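Side-chain contacts in N-isopropylammelide isopropylaminohydrolase (Burkholderia multivorans ATCC 17616, PDB 6NBO), which is a zinc-containing member of the amidohydrolase family, built round a TIM-barrel domain: residues A[120-125]-A[362-367]; A[236-241]-A[270-275]; A[264-269]-A[295-300]; A[335-340]-A[374-379]; A[340-343]-A[349-352]. All coordinates share one frame; numbering follows the deposited sequence. Where two conformers were deposited one is given.

Contact 1: residues A[120-125]-A[362-367]; sequences TTRIRT and GARADV. With EDO (1,2-ethanediol), chain L.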
# COMPACT_ATOMS: atom_id res chain seq x y z
N THR A 120 -7.17 5.33 -6.59
CA THR A 120 -6.72 4.72 -5.34
C THR A 120 -7.45 5.36 -4.17
O THR A 120 -7.36 6.58 -3.98
CB THR A 120 -5.21 4.87 -5.18
OG1 THR A 120 -4.56 4.03 -6.15
CG2 THR A 120 -4.77 4.48 -3.76
N THR A 121 -8.18 4.56 -3.39
CA THR A 121 -8.98 5.09 -2.29
C THR A 121 -8.52 4.57 -0.93
O THR A 121 -9.12 4.90 0.10
CB THR A 121 -10.46 4.73 -2.49
OG1 THR A 121 -10.59 3.31 -2.56
CG2 THR A 121 -10.98 5.35 -3.79
N ARG A 122 -7.48 3.74 -0.91
CA ARG A 122 -6.92 3.19 0.31
C ARG A 122 -5.40 3.19 0.17
O ARG A 122 -4.87 2.69 -0.82
CB ARG A 122 -7.44 1.77 0.53
CG ARG A 122 -8.97 1.72 0.57
CD ARG A 122 -9.47 0.52 1.24
NE ARG A 122 -10.86 0.21 0.91
CZ ARG A 122 -11.72 -0.27 1.79
NH1 ARG A 122 -11.33 -0.43 3.05
NH2 ARG A 122 -12.96 -0.59 1.44
N ILE A 123 -4.71 3.75 1.17
CA ILE A 123 -3.26 3.91 1.12
C ILE A 123 -2.66 3.50 2.45
O ILE A 123 -3.10 3.97 3.50
CB ILE A 123 -2.85 5.36 0.81
CG1 ILE A 123 -3.51 5.88 -0.48
CG2 ILE A 123 -1.31 5.49 0.82
CD1 ILE A 123 -3.11 7.35 -0.83
N ARG A 124 -1.65 2.63 2.41
CA ARG A 124 -0.76 2.42 3.56
C ARG A 124 0.53 3.19 3.31
O ARG A 124 1.26 2.91 2.35
CB ARG A 124 -0.45 0.94 3.79
CG ARG A 124 0.58 0.74 4.93
CD ARG A 124 0.80 -0.75 5.27
NE ARG A 124 -0.35 -1.32 5.95
CZ ARG A 124 -0.37 -2.53 6.50
NH1 ARG A 124 0.72 -3.29 6.48
NH2 ARG A 124 -1.49 -2.97 7.08
N THR A 125 0.82 4.15 4.17
CA THR A 125 2.03 4.94 4.03
C THR A 125 2.89 4.78 5.27
O THR A 125 2.39 4.73 6.40
CB THR A 125 1.76 6.43 3.80
OG1 THR A 125 3.01 7.11 3.57
CG2 THR A 125 1.06 7.07 5.00
N GLY A 362 -22.76 -4.38 0.43
CA GLY A 362 -22.20 -4.24 1.76
C GLY A 362 -20.79 -3.68 1.77
O GLY A 362 -20.35 -3.16 2.80
N ALA A 363 -20.08 -3.76 0.65
CA ALA A 363 -18.75 -3.19 0.57
C ALA A 363 -18.84 -1.67 0.53
O ALA A 363 -19.86 -1.09 0.13
CB ALA A 363 -18.01 -3.68 -0.68
N ARG A 364 -17.76 -1.02 0.97
CA ARG A 364 -17.63 0.42 0.77
C ARG A 364 -17.70 0.73 -0.72
O ARG A 364 -17.06 0.06 -1.53
CB ARG A 364 -16.32 0.94 1.36
CG ARG A 364 -16.19 2.47 1.31
CD ARG A 364 -14.84 2.95 1.84
NE ARG A 364 -14.64 2.53 3.23
CZ ARG A 364 -13.45 2.45 3.83
NH1 ARG A 364 -12.34 2.79 3.18
NH2 ARG A 364 -13.38 2.03 5.09
N ALA A 365 -18.49 1.75 -1.07
CA ALA A 365 -18.76 2.06 -2.47
C ALA A 365 -17.60 2.85 -3.08
O ALA A 365 -17.69 4.05 -3.36
CB ALA A 365 -20.08 2.82 -2.58
N ASP A 366 -16.49 2.14 -3.29
CA ASP A 366 -15.34 2.63 -4.06
C ASP A 366 -15.38 1.95 -5.42
O ASP A 366 -15.26 0.73 -5.50
CB ASP A 366 -14.01 2.34 -3.36
CG ASP A 366 -13.87 3.04 -2.00
OD1 ASP A 366 -14.76 3.83 -1.62
OD2 ASP A 366 -12.86 2.78 -1.30
N VAL A 367 -15.56 2.73 -6.48
CA VAL A 367 -15.75 2.19 -7.81
C VAL A 367 -14.93 3.02 -8.79
O VAL A 367 -14.99 4.25 -8.77
CB VAL A 367 -17.23 2.16 -8.24
CG1 VAL A 367 -17.36 1.49 -9.60
CG2 VAL A 367 -18.09 1.42 -7.22
C1 EDO L . -16.16 1.12 6.51
O1 EDO L . -15.44 -0.08 6.82
C2 EDO L . -16.78 1.01 5.13
O2 EDO L . -17.29 2.29 4.73
O HOH W 1 -11.98 4.28 0.69
O HOH W 2 -11.87 0.26 -1.52
O HOH W 3 -14.37 -1.00 -1.18
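The guanidinium groups of Arg122 and Arg364 lie flat on one another. Their centres are 3.8 Å apart and their planes differ by 13°. The two side chains come from opposite directions. Arg364 NH1 sits over the centre of the Arg122 group, whereas Arg122 CZ is offset toward the rim of the Arg364 group. Both NH1 atoms are donors and make no bond to each other. Each forms a salt bridge with Glu153 OE1, which probably offsets their like charge, and Arg122 NH1 also bonds to Asp355 O. Arg122 was modelled in two conformers; the stack is described for one of them. At the edge of the other group, Arg364 NE donates to O2 of 1,2-ethanediol at 3.1 Å.

Asp366 lies to one side of this stack. Its OD2 accepts from Thr121 OG1 at 2.6 Å, from above the carboxylate plane. The Arg122 guanidinium is turned 62° from that plane, and its salt bridge from NE to Asp366 OD2 is long, 3.9 Å. A water makes the closer link, accepting from Arg122 NE and donating to Asp366 OD2. A second water joins Asp366 OD2 to Thr121 O and Arg364 NH1. Ser391 N holds Asp366 OD1.

This polar, watered seam joins barrel strand 120-128 to the loop before strand 367-370. It fits the junction of barrel and smaller beta domain in amidohydrolases.

Contact 2: residues A[236-241]-A[270-275]; sequences RTAALG and AELGVA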
# COMPACT_ATOMS: atom_id res chain seq x y z
N ARG A 236 8.87 -14.31 16.95
CA ARG A 236 8.23 -13.38 17.87
C ARG A 236 6.74 -13.24 17.54
O ARG A 236 5.90 -13.19 18.45
CB ARG A 236 8.94 -12.03 17.80
CG ARG A 236 8.86 -11.22 19.08
CD ARG A 236 9.73 -11.85 20.17
NE ARG A 236 9.40 -11.32 21.49
CZ ARG A 236 8.84 -12.03 22.46
NH1 ARG A 236 8.57 -11.46 23.63
NH2 ARG A 236 8.55 -13.31 22.28
N THR A 237 6.41 -13.18 16.25
CA THR A 237 5.01 -13.09 15.83
C THR A 237 4.20 -14.25 16.38
O THR A 237 3.08 -14.07 16.88
CB THR A 237 4.93 -13.08 14.30
OG1 THR A 237 5.68 -11.97 13.78
CG2 THR A 237 3.48 -12.97 13.85
N ALA A 238 4.74 -15.46 16.27
CA ALA A 238 4.05 -16.64 16.78
C ALA A 238 3.98 -16.62 18.30
O ALA A 238 2.93 -16.90 18.89
CB ALA A 238 4.75 -17.91 16.30
N ALA A 239 5.10 -16.29 18.96
CA ALA A 239 5.14 -16.33 20.42
C ALA A 239 4.12 -15.37 21.04
O ALA A 239 3.49 -15.69 22.05
CB ALA A 239 6.55 -16.01 20.91
N LEU A 240 3.94 -14.20 20.44
CA LEU A 240 2.99 -13.22 20.94
C LEU A 240 1.58 -13.40 20.38
O LEU A 240 0.70 -12.58 20.67
CB LEU A 240 3.49 -11.81 20.64
CG LEU A 240 4.79 -11.46 21.37
CD1 LEU A 240 5.29 -10.09 20.94
CD2 LEU A 240 4.58 -11.52 22.87
N GLY A 241 1.34 -14.44 19.58
CA GLY A 241 0.04 -14.62 18.98
C GLY A 241 -0.40 -13.46 18.11
O GLY A 241 -1.58 -13.10 18.11
N ALA A 270 2.49 -17.93 5.80
CA ALA A 270 1.09 -18.22 5.51
C ALA A 270 0.34 -18.61 6.79
O ALA A 270 -0.76 -18.12 7.06
CB ALA A 270 0.99 -19.34 4.47
N GLU A 271 0.95 -19.51 7.58
CA GLU A 271 0.34 -19.95 8.83
C GLU A 271 0.04 -18.76 9.75
O GLU A 271 -1.02 -18.73 10.39
CB GLU A 271 1.28 -20.95 9.52
CG GLU A 271 0.81 -21.43 10.88
CD GLU A 271 -0.57 -22.06 10.83
OE1 GLU A 271 -0.84 -22.81 9.86
OE2 GLU A 271 -1.38 -21.81 11.74
N LEU A 272 0.93 -17.78 9.82
CA LEU A 272 0.78 -16.66 10.74
C LEU A 272 0.00 -15.50 10.14
O LEU A 272 -0.16 -14.47 10.81
CB LEU A 272 2.15 -16.18 11.21
CG LEU A 272 2.85 -17.19 12.12
CD1 LEU A 272 4.32 -16.86 12.30
CD2 LEU A 272 2.15 -17.20 13.47
N GLY A 273 -0.49 -15.63 8.92
CA GLY A 273 -1.15 -14.52 8.28
C GLY A 273 -0.24 -13.35 8.01
O GLY A 273 -0.70 -12.20 8.01
N VAL A 274 1.04 -13.60 7.77
CA VAL A 274 1.99 -12.54 7.44
C VAL A 274 2.00 -12.33 5.93
O VAL A 274 2.31 -13.26 5.17
CB VAL A 274 3.40 -12.89 7.94
CG1 VAL A 274 4.41 -11.87 7.44
CG2 VAL A 274 3.40 -12.99 9.46
N ALA A 275 1.68 -11.12 5.49
CA ALA A 275 1.71 -10.75 4.08
C ALA A 275 3.07 -10.18 3.71
O ALA A 275 3.86 -9.78 4.58
CB ALA A 275 0.62 -9.71 3.77
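Leu272 reaches across to Ala238 and Thr237 with the two methyls of its isobutyl group. It has the most surface buried here. Its CG lies opposite the carbonyl carbon (chi1 -69°), and this sends the branched end out from the last turn of its helix. Leu272 CD2 rests against Ala238, 3.9 Å from Ala238 CB and equally close to Ala238 CA. The small alanine lets the leucine methyl approach the helix backbone itself. The nearest CA atoms, those of Ala238 and Leu272, are 6.9 Å apart.

Thr237 meets the same leucine with its methyl. Thr237 CG2 is 4.3 Å from Leu272 CD1 and 4.4 Å from Val274 CG2. With chi1 at -58°, the methyl is trans to the backbone N and faces the apolar partners. The hydroxyl OG1 is left beside the backbone N and hydrogen-bonds to Ile233 O, one turn earlier in its own helix. The polar atom of this buried residue is thus satisfied without a partner across the contact.

No hydrogen bond crosses between the segments. Both helices finish in a Schellman motif, at Gly241 and at Gly273, each with positive phi.

The contact pairs the C-terminal ends of helices 223-239 and 259-272, two helices of the TIM barrel. Phe205 of helix 197-211 also touches Thr237. Toward the barrel wall, Thr237 packs on Val246 and Val274 on Ile248, both in strand 246-250. The zinc ligand His250 lies at the other end of that strand.

Contact 3: residues A[264-269]-A[295-300]; sequences ALLARM and AGVTVI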
# COMPACT_ATOMS: atom_id res chain seq x y z
N ALA A 264 9.89 -22.98 3.08
CA ALA A 264 9.68 -23.20 4.51
C ALA A 264 9.37 -21.89 5.22
O ALA A 264 8.51 -21.84 6.11
CB ALA A 264 10.91 -23.87 5.13
N LEU A 265 10.04 -20.80 4.83
CA LEU A 265 9.71 -19.51 5.42
C LEU A 265 8.33 -19.05 4.98
O LEU A 265 7.54 -18.56 5.78
CB LEU A 265 10.77 -18.47 5.04
CG LEU A 265 12.12 -18.59 5.73
CD1 LEU A 265 13.12 -17.71 5.01
CD2 LEU A 265 12.00 -18.17 7.19
N LEU A 266 8.02 -19.22 3.69
CA LEU A 266 6.71 -18.81 3.20
C LEU A 266 5.60 -19.60 3.88
O LEU A 266 4.53 -19.06 4.16
CB LEU A 266 6.65 -18.99 1.69
CG LEU A 266 7.48 -18.04 0.83
CD1 LEU A 266 7.38 -18.51 -0.62
CD2 LEU A 266 6.99 -16.60 0.98
N ALA A 267 5.84 -20.89 4.13
CA ALA A 267 4.84 -21.70 4.82
C ALA A 267 4.54 -21.12 6.20
O ALA A 267 3.38 -21.02 6.60
CB ALA A 267 5.30 -23.15 4.94
N ARG A 268 5.58 -20.68 6.91
CA ARG A 268 5.39 -20.08 8.23
C ARG A 268 4.64 -18.77 8.13
O ARG A 268 3.74 -18.50 8.94
CB ARG A 268 6.73 -19.88 8.92
CG ARG A 268 7.41 -21.19 9.28
CD ARG A 268 8.86 -20.97 9.67
NE ARG A 268 8.98 -20.17 10.88
CZ ARG A 268 10.13 -19.70 11.33
NH1 ARG A 268 11.24 -19.95 10.65
NH2 ARG A 268 10.17 -18.97 12.44
N MET A 269 4.99 -17.94 7.14
CA MET A 269 4.27 -16.69 6.94
C MET A 269 2.79 -16.94 6.65
O MET A 269 1.92 -16.25 7.19
CB MET A 269 4.92 -15.89 5.81
CG MET A 269 6.39 -15.57 6.10
SD MET A 269 7.27 -14.95 4.67
CE MET A 269 6.32 -13.48 4.39
N ALA A 295 2.28 -20.75 -1.85
CA ALA A 295 2.46 -21.07 -0.44
C ALA A 295 1.33 -20.54 0.43
O ALA A 295 1.30 -20.84 1.62
CB ALA A 295 3.80 -20.53 0.08
N GLY A 296 0.42 -19.76 -0.13
CA GLY A 296 -0.65 -19.19 0.66
C GLY A 296 -0.31 -17.87 1.31
O GLY A 296 -0.97 -17.48 2.28
N VAL A 297 0.70 -17.16 0.81
CA VAL A 297 1.13 -15.88 1.36
C VAL A 297 0.49 -14.77 0.54
O VAL A 297 0.63 -14.73 -0.68
CB VAL A 297 2.66 -15.76 1.37
CG1 VAL A 297 3.08 -14.35 1.84
CG2 VAL A 297 3.28 -16.81 2.27
N THR A 298 -0.22 -13.87 1.21
CA THR A 298 -0.81 -12.72 0.52
C THR A 298 0.27 -11.74 0.07
O THR A 298 1.18 -11.41 0.83
CB THR A 298 -1.78 -12.01 1.44
OG1 THR A 298 -2.81 -12.93 1.81
CG2 THR A 298 -2.40 -10.79 0.75
N VAL A 299 0.15 -11.26 -1.17
CA VAL A 299 1.10 -10.31 -1.74
C VAL A 299 0.43 -8.95 -1.88
O VAL A 299 -0.64 -8.83 -2.48
CB VAL A 299 1.65 -10.79 -3.10
CG1 VAL A 299 2.63 -9.76 -3.66
CG2 VAL A 299 2.36 -12.13 -2.94
N ILE A 300 1.08 -7.93 -1.31
CA ILE A 300 0.65 -6.53 -1.36
C ILE A 300 1.56 -5.78 -2.32
O ILE A 300 2.78 -5.84 -2.20
CB ILE A 300 0.73 -5.89 0.05
CG1 ILE A 300 -0.08 -6.69 1.08
CG2 ILE A 300 0.28 -4.42 -0.01
CD1 ILE A 300 0.27 -6.34 2.52
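Val297 and Leu266 meet through the rotations about their CA-CB bonds. In Val297, CG1 is trans to the backbone N (chi1 175°), and CG2 is turned back beside that nitrogen, where it meets the helix. In Leu266, chi1 of -70° swings CG opposite the carbonyl carbon. Leu266 CD2 then comes within 3.9 Å of Val297 CG2, and the two side chains run nearly perpendicular to each other.

The methyl of Val297 also fits close against the helix backbone. Val297 CG2 is only 3.2 Å from Leu266 O, a tight approach. Val297 CG2 is also 4.0 Å from Met269 CB, one turn further along. Thus one valine methyl touches both turns. The CA atoms of Met269 and Val297 are 6.5 Å apart, the shortest such distance across the contact.

The helix is 259-272 of the TIM barrel. Facing it is the connection from helix 289-295 into barrel strand 299-301. Gly296 ends helix 289-295 in a Schellman motif, with a positive phi, and the chain then turns toward the strand. This puts Ala295 and Val297 against the same helix. Cys292, within helix 289-295, touches both Leu266 and Val297.

Ala295 makes the other close approach, its CB lying 3.6 Å from Leu266 CB. Leu266 CD1 is a little more distant, 4.2 Å from Ala295 CB. The contact is apolar, with no hydrogen bond between the segments. Further out, the Met269 chain bends at chi3, and its side chain also packs on Leu234 of helix 223-239 and on Val274.

Contact 4: residues A[335-340]-A[374-379]; sequences DALEVA and TLAEAV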
# COMPACT_ATOMS: atom_id res chain seq x y z
N ASP A 335 -4.21 -14.47 -17.13
CA ASP A 335 -4.54 -14.76 -15.73
C ASP A 335 -3.38 -14.38 -14.80
O ASP A 335 -3.61 -14.06 -13.63
CB ASP A 335 -4.97 -16.22 -15.56
CG ASP A 335 -3.97 -17.24 -16.09
OD1 ASP A 335 -2.74 -16.97 -16.12
OD2 ASP A 335 -4.42 -18.34 -16.47
N ALA A 336 -2.14 -14.37 -15.32
CA ALA A 336 -1.03 -13.88 -14.51
C ALA A 336 -1.12 -12.37 -14.32
O ALA A 336 -0.84 -11.86 -13.23
CB ALA A 336 0.30 -14.26 -15.15
N LEU A 337 -1.49 -11.63 -15.37
CA LEU A 337 -1.73 -10.20 -15.21
C LEU A 337 -2.82 -9.93 -14.18
O LEU A 337 -2.76 -8.95 -13.44
CB LEU A 337 -2.10 -9.57 -16.56
CG LEU A 337 -0.92 -8.98 -17.34
CD1 LEU A 337 0.21 -9.99 -17.47
CD2 LEU A 337 -1.38 -8.55 -18.72
N GLU A 338 -3.83 -10.80 -14.12
CA GLU A 338 -4.87 -10.62 -13.11
C GLU A 338 -4.34 -10.91 -11.72
O GLU A 338 -4.81 -10.32 -10.74
CB GLU A 338 -6.08 -11.50 -13.45
CG GLU A 338 -6.77 -11.04 -14.73
CD GLU A 338 -7.99 -11.87 -15.08
OE1 GLU A 338 -8.59 -12.46 -14.16
OE2 GLU A 338 -8.35 -11.94 -16.27
N VAL A 339 -3.35 -11.81 -11.60
CA VAL A 339 -2.69 -12.01 -10.32
C VAL A 339 -1.96 -10.74 -9.91
O VAL A 339 -1.98 -10.33 -8.74
CB VAL A 339 -1.72 -13.21 -10.38
CG1 VAL A 339 -0.85 -13.23 -9.13
CG2 VAL A 339 -2.50 -14.50 -10.52
N ALA A 340 -1.31 -10.07 -10.87
CA ALA A 340 -0.65 -8.82 -10.54
C ALA A 340 -1.66 -7.76 -10.14
O ALA A 340 -1.45 -7.00 -9.19
CB ALA A 340 0.20 -8.34 -11.73
N THR A 374 -10.58 -6.02 -21.28
CA THR A 374 -10.29 -7.06 -20.30
C THR A 374 -9.53 -6.45 -19.13
O THR A 374 -8.96 -5.36 -19.25
CB THR A 374 -9.45 -8.21 -20.90
OG1 THR A 374 -8.18 -7.70 -21.32
CG2 THR A 374 -10.17 -8.85 -22.10
N LEU A 375 -9.51 -7.17 -18.00
CA LEU A 375 -8.67 -6.75 -16.88
C LEU A 375 -7.20 -6.71 -17.28
O LEU A 375 -6.46 -5.83 -16.83
CB LEU A 375 -8.86 -7.67 -15.68
CG LEU A 375 -10.25 -7.77 -15.03
CD1 LEU A 375 -10.28 -8.85 -13.97
CD2 LEU A 375 -10.64 -6.44 -14.41
N ALA A 376 -6.74 -7.70 -18.06
CA ALA A 376 -5.35 -7.71 -18.49
C ALA A 376 -5.02 -6.46 -19.31
O ALA A 376 -3.96 -5.84 -19.11
CB ALA A 376 -5.05 -8.98 -19.28
N GLU A 377 -5.92 -6.07 -20.21
CA GLU A 377 -5.72 -4.82 -20.95
C GLU A 377 -5.62 -3.63 -20.02
O GLU A 377 -4.77 -2.75 -20.20
CB GLU A 377 -6.86 -4.60 -21.96
CG GLU A 377 -6.66 -3.32 -22.78
CD GLU A 377 -7.90 -2.91 -23.58
OE1 GLU A 377 -8.78 -3.75 -23.85
OE2 GLU A 377 -7.98 -1.72 -23.95
N ALA A 378 -6.49 -3.56 -19.01
CA ALA A 378 -6.44 -2.44 -18.07
C ALA A 378 -5.08 -2.36 -17.38
O ALA A 378 -4.57 -1.26 -17.12
CB ALA A 378 -7.54 -2.57 -17.02
N VAL A 379 -4.49 -3.52 -17.04
CA VAL A 379 -3.17 -3.51 -16.41
C VAL A 379 -2.12 -2.89 -17.34
O VAL A 379 -1.37 -1.99 -16.95
CB VAL A 379 -2.76 -4.92 -15.97
CG1 VAL A 379 -1.28 -4.94 -15.55
CG2 VAL A 379 -3.64 -5.37 -14.80
O HOH W 4 -8.15 -10.32 -18.33
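Leu337 and Ala376 form the tight part of the contact. Leu337 CD2 lies 3.7 Å from Ala376 CB, and Leu337 CB is 4.1 Å from the same methyl. The CA atoms of this pair are 5.5 Å apart, close for two helices. The short alanine side chain allows it. Val379, one turn on, is a looser apolar neighbour, with Val379 CG1 4.4 Å from Leu337 CG; Val379 CG2 lies 3.9 Å from the backbone oxygen Leu337 O. Leu341, also in helix 334-342, covers Val379 and Leu375 from nearby. The two helix segments meet with an angle of 60° between their directions.

The other side is looser and wetter. Glu338 is extended and only partly exposed, and it crosses Leu375 at about a right angle. Its CD comes to 3.9 Å from Leu375 CD1, a van der Waals contact of a methyl with the carboxylate. A water then bridges the segments, donating to Glu338 OE2 at 2.6 Å and accepting from Ala376 N at 3.0 Å.

Ala376 N lies in the first turn of helix 375-381, where backbone N-H groups lack a helical carbonyl one turn back. Thr374, at the N-cap, accepts from Glu377 N through its OG1. The bridging water does the same for Ala376 N. The chemistry therefore pairs methyl packing with a hydrated helix start, and the negative charge of Glu338 would probably be favoured near that end of the helix.

Contact 5: residues A[340-343]-A[349-352]; sequences ALEC and ARGC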
# COMPACT_ATOMS: atom_id res chain seq x y z
N ALA A 340 -1.31 -10.07 -10.87
CA ALA A 340 -0.65 -8.82 -10.54
C ALA A 340 -1.66 -7.76 -10.14
O ALA A 340 -1.45 -7.00 -9.19
CB ALA A 340 0.20 -8.34 -11.73
N LEU A 341 -2.80 -7.70 -10.84
CA LEU A 341 -3.85 -6.75 -10.47
C LEU A 341 -4.39 -7.04 -9.07
O LEU A 341 -4.73 -6.11 -8.32
CB LEU A 341 -4.98 -6.79 -11.50
CG LEU A 341 -6.18 -5.86 -11.27
CD1 LEU A 341 -5.73 -4.40 -11.30
CD2 LEU A 341 -7.26 -6.11 -12.33
N GLU A 342 -4.48 -8.32 -8.69
CA GLU A 342 -4.88 -8.66 -7.33
C GLU A 342 -3.97 -8.02 -6.28
O GLU A 342 -4.44 -7.68 -5.18
CB GLU A 342 -4.91 -10.19 -7.18
CG GLU A 342 -5.46 -10.65 -5.85
CD GLU A 342 -5.52 -12.17 -5.70
OE1 GLU A 342 -4.75 -12.88 -6.40
OE2 GLU A 342 -6.32 -12.64 -4.87
N CYS A 343 -2.68 -7.84 -6.59
CA CYS A 343 -1.75 -7.22 -5.65
C CYS A 343 -2.07 -5.76 -5.34
O CYS A 343 -1.56 -5.23 -4.34
CB CYS A 343 -0.31 -7.29 -6.20
SG CYS A 343 0.30 -8.98 -6.36
N ALA A 349 -5.82 -5.30 -0.19
CA ALA A 349 -6.77 -4.98 0.87
C ALA A 349 -6.74 -6.06 1.95
O ALA A 349 -6.72 -5.76 3.15
CB ALA A 349 -8.18 -4.81 0.29
N ARG A 350 -6.76 -7.34 1.54
CA ARG A 350 -6.66 -8.44 2.50
C ARG A 350 -5.36 -8.34 3.30
O ARG A 350 -5.36 -8.42 4.54
CB ARG A 350 -6.73 -9.77 1.75
CG ARG A 350 -7.16 -10.98 2.55
CD ARG A 350 -7.08 -12.26 1.70
NE ARG A 350 -7.51 -12.04 0.31
CZ ARG A 350 -6.73 -12.17 -0.75
NH1 ARG A 350 -7.22 -11.95 -1.97
NH2 ARG A 350 -5.46 -12.55 -0.62
N GLY A 351 -4.25 -8.16 2.60
CA GLY A 351 -2.96 -8.11 3.28
C GLY A 351 -2.86 -6.97 4.28
O GLY A 351 -2.29 -7.13 5.35
N CYS A 352 -3.40 -5.80 3.93
CA CYS A 352 -3.31 -4.64 4.81
C CYS A 352 -4.42 -4.57 5.85
O CYS A 352 -4.36 -3.71 6.74
CB CYS A 352 -3.35 -3.33 3.99
SG CYS A 352 -1.90 -3.09 2.94
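The Arg350 guanidinium meets Glu342 at its edge, with Glu342 OE2 near the guanidinium plane. Across these segments the contact uses the edge and not a face. The carboxylate plane is turned 73° from the guanidinium plane, so the two groups do not lie side by side as a flat pair.

The salt bridge joins two successive helices of the TIM-barrel domain, 334-342 and 346-352. It is a small surface contact, carried by one side chain from each helix. Arg350 was modelled in two conformers; the bridge is described for one of them.

Glu342 projects with CG trans to its backbone N, and the rest of its chain is extended. Arg350 bends at chi3, and this turns its guanidinium toward the acid. The carboxylate has a second basic partner: Glu342 OE1 forms a salt bridge with Arg293 NH1 of helix 289-295. One acid thus holds two arginines, one on each oxygen, and it would probably stay ionised. Arg350 also touches Thr298, in the chain that leads to strand 299-301. Nearby, the backbone of Cys343 is hydrogen-bonded to Gly301 of that strand, which ties the chain at Cys343 to the barrel wall.

Between the segments a single hydrogen bond makes the link. Arg350 NH1 donates to Glu342 OE2 over 3.1 Å, with an N-H...O angle of 151°, reaching the oxygen on its anti side, 28° out of the carboxylate plane.

In the fold
Contacts 1 and 3 are buried, contacts 2 and 4 partly so, and contact 5 lies at the surface. Burial does not decide the chemistry. Contact 1 is polar, with charges and waters between barrel strand and loop, while contact 3 is apolar. Contacts 2 and 3 share helix 259-272 and touch, with Val274 N probably hydrogen-bonded to Met269 O. Contacts 4 and 5 share helix 334-342 and Ala340, yet one is mainly methyl packing and the other a salt bridge. Contact 5 also touches contact 3, where Val299 meets Cys343, and contact 1, where Arg124 NH2 approaches Cys352 O. Contacts 2 and 4 are far apart, about 30 Å between centres.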